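Lmo0488 protein (Listeria monocytogenes serovar 1/2a, PDB 5TED) probably binds DNA as a LysR-type transcriptional regulator, its effector-binding domain, the part present here, taking up shikimate to switch on protocatechuate biosynthesis genes. Local coordinates at residues T17-H31 and A195-F208. Residues are numbered along the deposited sequence; the frame is centred on the assembly and turned at random.
Sequences TVPELVQNFTKVESH and AFKDFALRYGKKHF
Phe25 presents one face of its ring to Phe196, whose edge meets it in a T-shaped stack, centroids 5.1 Å apart and planes at 87°. CD1 of Phe196 stands over the centre of that face, while CB of Phe25 in turn lies over the face of Phe199, 4.0 Å from its centroid, as a CH-pi contact. The three form an aromatic cluster between the helices, where flat apolar rings can meet by face and edge. One turn back, Leu21 enters as a knob among Phe196, Ala200, Tyr203 and Phe208; its CD2 comes 3.8 Å from Tyr203 CD1, and the small side chain of Ala200 lets the backbones approach. One turn beyond Phe199 on helix 191-208, Tyr203 OH donates a 2.6 Å hydrogen bond to Glu20 OE2, on the anti side of the carboxylate. Glu20 suits this place because its extended chain, CG anti to the backbone N (chi1 -174°), carries the acid out to the phenol, with OE1 at the edge of Phe208. Segments 17-26 and 195-208, their N-to-C directions 117° apart, belong to one lobe of the periplasmic-binding-protein-like effector domain of LysR regulators, packing beside each other on its central sheet. Phe36 of strand 35-41 adds another edge-to-face pair with Phe196. His31 lies over the opposite face of Phe25, ND1 offset toward the ring's rim and giving a 2.9 Å hydrogen bond to Phe25 O in the imidazole plane. Asn24, whose CB touches the edge of Phe199, is fixed similarly: its ND2 bonds to Glu20 O, which also accepts from Asn24 N on the opposite face of the carbonyl plane.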
# COMPACT_ATOMS: atom_id res chain seq x y z
N THR A 17 6.59 9.37 7.69
CA THR A 17 6.44 9.64 9.12
C THR A 17 7.10 8.57 9.98
O THR A 17 7.89 8.88 10.87
CB THR A 17 4.96 9.81 9.48
OG1 THR A 17 4.47 11.00 8.85
CG2 THR A 17 4.79 9.95 11.00
N VAL A 18 6.77 7.29 9.74
CA VAL A 18 7.42 6.22 10.50
C VAL A 18 8.93 6.21 10.27
O VAL A 18 9.68 6.15 11.26
CB VAL A 18 6.76 4.87 10.19
CG1 VAL A 18 7.64 3.73 10.62
CG2 VAL A 18 5.44 4.79 10.92
N PRO A 19 9.44 6.29 9.04
CA PRO A 19 10.90 6.40 8.84
C PRO A 19 11.54 7.53 9.63
O PRO A 19 12.60 7.34 10.24
CB PRO A 19 11.02 6.66 7.33
CG PRO A 19 9.79 5.98 6.74
CD PRO A 19 8.71 6.24 7.75
N GLU A 20 10.90 8.70 9.65
CA GLU A 20 11.44 9.84 10.39
C GLU A 20 11.50 9.56 11.89
O GLU A 20 12.50 9.87 12.55
CB GLU A 20 10.59 11.09 10.13
CG GLU A 20 11.18 12.39 10.76
CD GLU A 20 10.40 13.66 10.39
OE1 GLU A 20 9.49 13.58 9.54
OE2 GLU A 20 10.70 14.74 10.93
N LEU A 21 10.44 8.98 12.44
CA LEU A 21 10.41 8.62 13.86
C LEU A 21 11.46 7.56 14.19
O LEU A 21 12.19 7.67 15.18
CB LEU A 21 9.01 8.12 14.22
CG LEU A 21 7.90 9.17 14.28
CD1 LEU A 21 6.56 8.50 14.43
CD2 LEU A 21 8.12 10.12 15.47
N VAL A 22 11.54 6.51 13.37
CA VAL A 22 12.46 5.41 13.65
C VAL A 22 13.90 5.88 13.53
O VAL A 22 14.75 5.55 14.37
CB VAL A 22 12.18 4.24 12.71
CG1 VAL A 22 13.36 3.27 12.71
CG2 VAL A 22 10.89 3.52 13.12
N GLN A 23 14.21 6.65 12.49
CA GLN A 23 15.57 7.12 12.30
C GLN A 23 16.00 8.01 13.47
O GLN A 23 17.10 7.83 14.02
CB GLN A 23 15.68 7.86 10.96
CG GLN A 23 17.12 8.16 10.52
CD GLN A 23 17.71 9.36 11.20
OE1 GLN A 23 17.02 10.34 11.45
NE2 GLN A 23 18.99 9.29 11.51
N ASN A 24 15.14 8.95 13.89
CA ASN A 24 15.51 9.84 14.99
C ASN A 24 15.56 9.10 16.32
O ASN A 24 16.48 9.32 17.12
CB ASN A 24 14.54 11.02 15.06
CG ASN A 24 14.89 12.14 14.07
OD1 ASN A 24 15.75 12.97 14.37
ND2 ASN A 24 14.24 12.16 12.91
N PHE A 25 14.63 8.18 16.56
CA PHE A 25 14.68 7.36 17.76
C PHE A 25 16.00 6.59 17.87
O PHE A 25 16.62 6.54 18.95
CB PHE A 25 13.50 6.38 17.75
CG PHE A 25 13.41 5.49 18.95
CD1 PHE A 25 12.98 6.00 20.16
CD2 PHE A 25 13.67 4.13 18.86
CE1 PHE A 25 12.86 5.19 21.27
CE2 PHE A 25 13.53 3.31 19.96
CZ PHE A 25 13.13 3.84 21.17
N THR A 26 16.45 6.01 16.77
CA THR A 26 17.58 5.09 16.76
C THR A 26 18.93 5.79 16.80
O THR A 26 19.96 5.11 16.93
CB THR A 26 17.49 4.17 15.53
OG1 THR A 26 16.23 3.47 15.56
CG2 THR A 26 18.61 3.11 15.54
N LYS A 27 18.96 7.12 16.68
CA LYS A 27 20.22 7.83 16.84
C LYS A 27 20.73 7.74 18.26
O LYS A 27 21.95 7.79 18.49
CB LYS A 27 20.05 9.31 16.50
CG LYS A 27 19.68 9.62 15.10
CD LYS A 27 19.05 11.00 14.99
CE LYS A 27 20.05 12.11 15.19
NZ LYS A 27 19.37 13.42 15.01
N VAL A 28 19.82 7.58 19.23
CA VAL A 28 20.21 7.51 20.64
C VAL A 28 20.92 6.20 20.94
O VAL A 28 20.46 5.12 20.55
CB VAL A 28 18.98 7.69 21.54
CG1 VAL A 28 19.39 7.75 23.00
CG2 VAL A 28 18.21 8.94 21.16
N GLU A 29 22.05 6.29 21.66
CA GLU A 29 22.86 5.11 21.91
C GLU A 29 22.06 4.01 22.60
O GLU A 29 22.19 2.84 22.25
CB GLU A 29 24.08 5.49 22.77
CG GLU A 29 24.97 4.31 23.12
CD GLU A 29 25.67 3.73 21.91
OE1 GLU A 29 25.91 4.50 20.95
OE2 GLU A 29 25.95 2.51 21.89
N SER A 30 21.24 4.37 23.60
CA SER A 30 20.47 3.39 24.37
C SER A 30 19.31 2.79 23.58
O SER A 30 18.59 1.94 24.12
CB SER A 30 19.94 4.03 25.66
OG SER A 30 18.94 4.99 25.40
N HIS A 31 19.10 3.22 22.34
CA HIS A 31 18.07 2.65 21.47
C HIS A 31 18.62 1.81 20.32
O HIS A 31 17.84 1.19 19.59
CB HIS A 31 17.22 3.78 20.89
CG HIS A 31 16.53 4.61 21.93
ND1 HIS A 31 16.06 5.88 21.67
CD2 HIS A 31 16.21 4.35 23.22
CE1 HIS A 31 15.49 6.37 22.76
NE2 HIS A 31 15.57 5.46 23.72
N ALA A 195 9.72 3.66 25.74
CA ALA A 195 10.66 4.66 25.28
C ALA A 195 10.24 5.20 23.92
O ALA A 195 10.28 6.41 23.69
CB ALA A 195 12.08 4.08 25.22
N PHE A 196 9.80 4.32 23.02
CA PHE A 196 9.38 4.78 21.71
C PHE A 196 8.09 5.59 21.77
O PHE A 196 7.96 6.60 21.07
CB PHE A 196 9.21 3.61 20.75
CG PHE A 196 8.86 4.06 19.36
CD1 PHE A 196 9.84 4.59 18.54
CD2 PHE A 196 7.55 3.96 18.89
CE1 PHE A 196 9.53 5.02 17.26
CE2 PHE A 196 7.23 4.37 17.61
CZ PHE A 196 8.23 4.92 16.79
N LYS A 197 7.11 5.15 22.56
CA LYS A 197 5.88 5.91 22.70
C LYS A 197 6.16 7.33 23.18
O LYS A 197 5.70 8.31 22.56
CB LYS A 197 4.93 5.21 23.67
CG LYS A 197 3.59 5.94 23.89
CD LYS A 197 2.78 5.26 25.01
CE LYS A 197 1.44 5.94 25.23
NZ LYS A 197 0.66 5.21 26.27
N ASP A 198 6.92 7.47 24.27
CA ASP A 198 7.22 8.81 24.79
C ASP A 198 7.99 9.64 23.77
O ASP A 198 7.70 10.83 23.57
CB ASP A 198 8.03 8.70 26.08
CG ASP A 198 7.23 8.11 27.24
OD1 ASP A 198 5.98 8.02 27.13
OD2 ASP A 198 7.85 7.77 28.27
N PHE A 199 8.99 9.03 23.12
CA PHE A 199 9.74 9.74 22.09
C PHE A 199 8.82 10.25 20.99
O PHE A 199 8.91 11.42 20.58
CB PHE A 199 10.82 8.85 21.50
CG PHE A 199 11.32 9.34 20.19
CD1 PHE A 199 12.33 10.28 20.13
CD2 PHE A 199 10.79 8.85 19.01
CE1 PHE A 199 12.77 10.75 18.90
CE2 PHE A 199 11.23 9.31 17.79
CZ PHE A 199 12.23 10.26 17.74
N ALA A 200 7.95 9.37 20.48
CA ALA A 200 7.12 9.73 19.33
C ALA A 200 6.13 10.83 19.68
O ALA A 200 5.91 11.74 18.88
CB ALA A 200 6.38 8.50 18.82
N LEU A 201 5.52 10.77 20.86
CA LEU A 201 4.57 11.82 21.23
C LEU A 201 5.26 13.17 21.37
O LEU A 201 4.73 14.21 20.94
CB LEU A 201 3.86 11.43 22.53
CG LEU A 201 2.84 10.29 22.33
CD1 LEU A 201 2.21 9.87 23.65
CD2 LEU A 201 1.77 10.71 21.33
N ARG A 202 6.44 13.18 22.01
CA ARG A 202 7.22 14.42 22.12
C ARG A 202 7.58 14.95 20.74
O ARG A 202 7.48 16.16 20.48
CB ARG A 202 8.49 14.18 22.93
CG ARG A 202 8.33 14.15 24.45
CD ARG A 202 9.70 14.26 25.17
NE ARG A 202 10.73 13.39 24.59
CZ ARG A 202 11.01 12.15 25.01
NH1 ARG A 202 10.34 11.63 26.04
NH2 ARG A 202 11.96 11.43 24.42
N TYR A 203 8.04 14.06 19.85
CA TYR A 203 8.44 14.46 18.50
C TYR A 203 7.26 15.03 17.72
O TYR A 203 7.38 16.07 17.06
CB TYR A 203 9.02 13.25 17.77
CG TYR A 203 9.83 13.63 16.54
CD1 TYR A 203 9.21 13.78 15.29
CD2 TYR A 203 11.20 13.87 16.63
CE1 TYR A 203 9.95 14.14 14.18
CE2 TYR A 203 11.95 14.22 15.53
CZ TYR A 203 11.32 14.37 14.30
OH TYR A 203 12.07 14.74 13.19
N GLY A 204 6.12 14.35 17.77
CA GLY A 204 4.93 14.84 17.07
C GLY A 204 4.47 16.19 17.58
O GLY A 204 4.08 17.07 16.81
N LYS A 205 4.50 16.38 18.90
CA LYS A 205 4.15 17.68 19.46
C LYS A 205 5.06 18.76 18.90
O LYS A 205 4.60 19.85 18.55
CB LYS A 205 4.23 17.62 20.99
CG LYS A 205 3.74 18.86 21.70
CD LYS A 205 3.77 18.67 23.21
CE LYS A 205 3.20 19.89 23.94
NZ LYS A 205 3.11 19.67 25.41
N LYS A 206 6.37 18.48 18.80
CA LYS A 206 7.34 19.48 18.38
C LYS A 206 7.31 19.72 16.88
O LYS A 206 7.42 20.87 16.43
CB LYS A 206 8.73 19.06 18.85
CG LYS A 206 9.82 20.08 18.55
CD LYS A 206 11.10 19.67 19.22
CE LYS A 206 12.20 20.70 18.99
NZ LYS A 206 11.89 22.00 19.65
N HIS A 207 7.15 18.66 16.07
CA HIS A 207 7.36 18.78 14.64
C HIS A 207 6.15 18.49 13.77
O HIS A 207 6.16 18.90 12.61
CB HIS A 207 8.48 17.84 14.19
CG HIS A 207 9.78 18.07 14.90
ND1 HIS A 207 10.55 19.19 14.69
CD2 HIS A 207 10.45 17.30 15.79
CE1 HIS A 207 11.63 19.12 15.45
NE2 HIS A 207 11.60 17.98 16.12
N PHE A 208 5.15 17.75 14.26
CA PHE A 208 4.04 17.31 13.43
C PHE A 208 2.74 18.06 13.67
O PHE A 208 1.98 18.29 12.72
CB PHE A 208 3.77 15.81 13.65
CG PHE A 208 4.91 14.90 13.22
CD1 PHE A 208 5.84 15.32 12.28
CD2 PHE A 208 5.00 13.60 13.71
CE1 PHE A 208 6.89 14.47 11.88
CE2 PHE A 208 6.02 12.74 13.31
CZ PHE A 208 6.96 13.18 12.39